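SusD homolog (Bacteroides thetaiotaomicron, PDB 3EHM) probably binds mucin O-glycans at the surface of a human gut symbiont, as a SusD-family outer-membrane lipoprotein that helps it use these sugars. Local coordinates at residues G295-S299 and S322-F327. Coordinates in Å, arbitrary orientation, origin at the centre of the assembly. Numbering follows the deposited sequence.
Sequences GTYGS and SYSAKF
A beta-hairpin edge can be tied to an irregular loop by a few backbone bonds with water filling the gaps, and this SusD-family protein offers a worked example, on a projection about 29 Å (centre to centre) from the middle of the chain. Strand 295-297 pairs antiparallel with strand 304-306; its other edge meets 322-327, part of the loop leading to strand 339-342. The register runs antiparallel, with CA atoms 5.3 Å apart for Gly295 and Phe327 and 4.8 Å for Gly298 and Ser322. Two hydrogen bonds fix the ends: Thr296 N to Phe327 O and Gly298 N to Ser322 O, each 2.8 Å. Between them the loop bows away through an ST turn, in which Ser324 OG accepts from Lys326 N (3.2 Å), and a short 3-10 segment at 325-326, where Arg271 also holds the Lys326 carbonyl. Aromatic contacts close the Gly298 end. Tyr297 (chi1 t) presents a ring face to the edge of Tyr323 (chi1 m), a T-shaped pair with centroids 4.9 Å apart and planes at 73°; Lys403 adds a cation-pi contact to Tyr297. Gly298 CA packs over the Tyr323 face, 3.8 Å from its centroid, a CH-pi contact. With phi/psi of 91/-177, Gly298 adopts a conformation that calls for glycine. Water completes the join: one molecule links Thr296 O to Ser324 O, at 2.7 Å from each, while another accepts from Thr296 OG1 and donates to Gly298 O and Ser322 O, all three at 2.8 Å.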
ATOM      1  N   GLY A 295      20.553 -11.009  -8.822  1.00 18.42           N
ATOM      2  CA  GLY A 295      20.144 -11.723 -10.013  1.00 17.36           C
ATOM      3  C   GLY A 295      21.378 -12.179 -10.764  1.00 17.70           C
ATOM      4  O   GLY A 295      22.502 -11.957 -10.313  1.00 16.53           O
ATOM      5  N   THR A 296      21.172 -12.832 -11.900  1.00 18.75           N
ATOM      6  CA  THR A 296      22.276 -13.297 -12.730  1.00 19.10           C
ATOM      7  C   THR A 296      21.954 -12.955 -14.172  1.00 18.45           C
ATOM      8  O   THR A 296      20.789 -12.963 -14.583  1.00 17.69           O
ATOM      9  CB  THR A 296      22.503 -14.819 -12.602  1.00 19.14           C
ATOM     10  OG1 THR A 296      21.294 -15.514 -12.921  1.00 22.78           O
ATOM     11  CG2 THR A 296      22.938 -15.177 -11.187  1.00 21.79           C
ATOM     12  N   TYR A 297      22.993 -12.640 -14.933  1.00 17.62           N
ATOM     13  CA  TYR A 297      22.853 -12.266 -16.333  1.00 18.61           C
ATOM     14  C   TYR A 297      23.870 -13.088 -17.117  1.00 19.76           C
ATOM     15  O   TYR A 297      25.078 -12.920 -16.945  1.00 19.45           O
ATOM     16  CB  TYR A 297      23.142 -10.772 -16.475  1.00 18.05           C
ATOM     17  CG  TYR A 297      22.991 -10.217 -17.866  1.00 18.58           C
ATOM     18  CD1 TYR A 297      21.738 -10.113 -18.468  1.00 20.11           C
ATOM     19  CD2 TYR A 297      24.100  -9.757 -18.570  1.00 18.98           C
ATOM     20  CE1 TYR A 297      21.591  -9.560 -19.731  1.00 21.02           C
ATOM     21  CE2 TYR A 297      23.968  -9.203 -19.837  1.00 21.32           C
ATOM     22  CZ  TYR A 297      22.712  -9.105 -20.412  1.00 21.57           C
ATOM     23  OH  TYR A 297      22.578  -8.555 -21.660  1.00 21.08           O
ATOM     24  N   GLY A 298      23.376 -13.973 -17.975  1.00 20.17           N
ATOM     25  CA  GLY A 298      24.260 -14.834 -18.740  1.00 22.67           C
ATOM     26  C   GLY A 298      24.455 -16.105 -17.934  1.00 24.35           C
ATOM     27  O   GLY A 298      23.861 -16.251 -16.865  1.00 25.09           O
ATOM     28  N   SER A 299      25.281 -17.026 -18.417  1.00 25.40           N
ATOM     29  CA  SER A 299      25.495 -18.271 -17.685  1.00 26.52           C
ATOM     30  C   SER A 299      26.944 -18.741 -17.695  1.00 26.12           C
ATOM     31  O   SER A 299      27.745 -18.300 -18.521  1.00 25.11           O
ATOM     32  CB  SER A 299      24.594 -19.370 -18.254  1.00 27.01           C
ATOM     33  OG  SER A 299      24.821 -19.542 -19.640  1.00 31.01           O
ATOM     34  N   SER A 322      18.882 -17.039 -19.902  1.00 18.31           N
ATOM     35  CA  SER A 322      19.826 -16.643 -18.862  1.00 18.63           C
ATOM     36  C   SER A 322      20.098 -15.137 -18.887  1.00 18.54           C
ATOM     37  O   SER A 322      20.656 -14.589 -17.940  1.00 19.02           O
ATOM     38  CB  SER A 322      21.146 -17.395 -19.031  1.00 18.62           C
ATOM     39  OG  SER A 322      21.815 -16.969 -20.203  1.00 20.61           O
ATOM     40  N   TYR A 323      19.712 -14.479 -19.975  1.00 18.17           N
ATOM     41  CA  TYR A 323      19.909 -13.036 -20.116  1.00 18.90           C
ATOM     42  C   TYR A 323      18.594 -12.286 -19.891  1.00 18.34           C
ATOM     43  O   TYR A 323      18.527 -11.077 -20.092  1.00 18.69           O
ATOM     44  CB  TYR A 323      20.414 -12.700 -21.525  1.00 19.26           C
ATOM     45  CG  TYR A 323      21.836 -13.121 -21.825  1.00 19.96           C
ATOM     46  CD1 TYR A 323      22.918 -12.473 -21.232  1.00 19.73           C
ATOM     47  CD2 TYR A 323      22.100 -14.155 -22.722  1.00 19.84           C
ATOM     48  CE1 TYR A 323      24.232 -12.840 -21.529  1.00 20.95           C
ATOM     49  CE2 TYR A 323      23.410 -14.534 -23.025  1.00 21.94           C
ATOM     50  CZ  TYR A 323      24.468 -13.871 -22.425  1.00 21.86           C
ATOM     51  OH  TYR A 323      25.761 -14.238 -22.723  1.00 24.89           O
ATOM     52  N   SER A 324      17.556 -13.003 -19.468  1.00 18.22           N
ATOM     53  CA  SER A 324      16.238 -12.398 -19.280  1.00 17.87           C
ATOM     54  C   SER A 324      15.901 -11.949 -17.866  1.00 16.56           C
ATOM     55  O   SER A 324      16.622 -12.239 -16.914  1.00 15.71           O
ATOM     56  CB  SER A 324      15.159 -13.375 -19.733  1.00 17.56           C
ATOM     57  OG  SER A 324      15.010 -14.403 -18.771  1.00 19.63           O
ATOM     58  N   ALA A 325      14.769 -11.260 -17.740  1.00 15.72           N
ATOM     59  CA  ALA A 325      14.311 -10.771 -16.449  1.00 15.90           C
ATOM     60  C   ALA A 325      13.935 -11.936 -15.539  1.00 15.16           C
ATOM     61  O   ALA A 325      13.702 -11.745 -14.348  1.00 14.64           O
ATOM     62  CB  ALA A 325      13.121  -9.828 -16.630  1.00 14.71           C
ATOM     63  N   LYS A 326      13.870 -13.144 -16.094  1.00 13.88           N
ATOM     64  CA  LYS A 326      13.543 -14.296 -15.266  1.00 14.37           C
ATOM     65  C   LYS A 326      14.604 -14.394 -14.181  1.00 14.87           C
ATOM     66  O   LYS A 326      14.326 -14.829 -13.065  1.00 16.06           O
ATOM     67  CB  LYS A 326      13.522 -15.596 -16.082  1.00 15.85           C
ATOM     68  CG  LYS A 326      13.371 -16.843 -15.207  1.00 16.84           C
ATOM     69  CD  LYS A 326      13.177 -18.124 -16.007  1.00 19.16           C
ATOM     70  CE  LYS A 326      13.105 -19.335 -15.074  1.00 19.87           C
ATOM     71  NZ  LYS A 326      12.819 -20.604 -15.806  1.00 20.08           N
ATOM     72  N   PHE A 327      15.819 -13.969 -14.510  1.00 15.49           N
ATOM     73  CA  PHE A 327      16.911 -14.021 -13.554  1.00 15.71           C
ATOM     74  C   PHE A 327      17.347 -12.677 -12.988  1.00 15.81           C
ATOM     75  O   PHE A 327      18.472 -12.528 -12.508  1.00 16.29           O
ATOM     76  CB  PHE A 327      18.093 -14.760 -14.175  1.00 16.88           C
ATOM     77  CG  PHE A 327      17.740 -16.143 -14.626  1.00 19.61           C
ATOM     78  CD1 PHE A 327      17.367 -16.387 -15.941  1.00 17.16           C
ATOM     79  CD2 PHE A 327      17.702 -17.192 -13.710  1.00 19.96           C
ATOM     80  CE1 PHE A 327      16.954 -17.657 -16.341  1.00 20.61           C
ATOM     81  CE2 PHE A 327      17.290 -18.462 -14.101  1.00 20.61           C
ATOM     82  CZ  PHE A 327      16.915 -18.693 -15.420  1.00 18.84           C
TER
HETATM   83  O   HOH W   1      21.379 -15.965 -15.655  1.00 14.42           O
HETATM   84  O   HOH W   2      19.171 -11.514 -16.263  1.00 17.99           O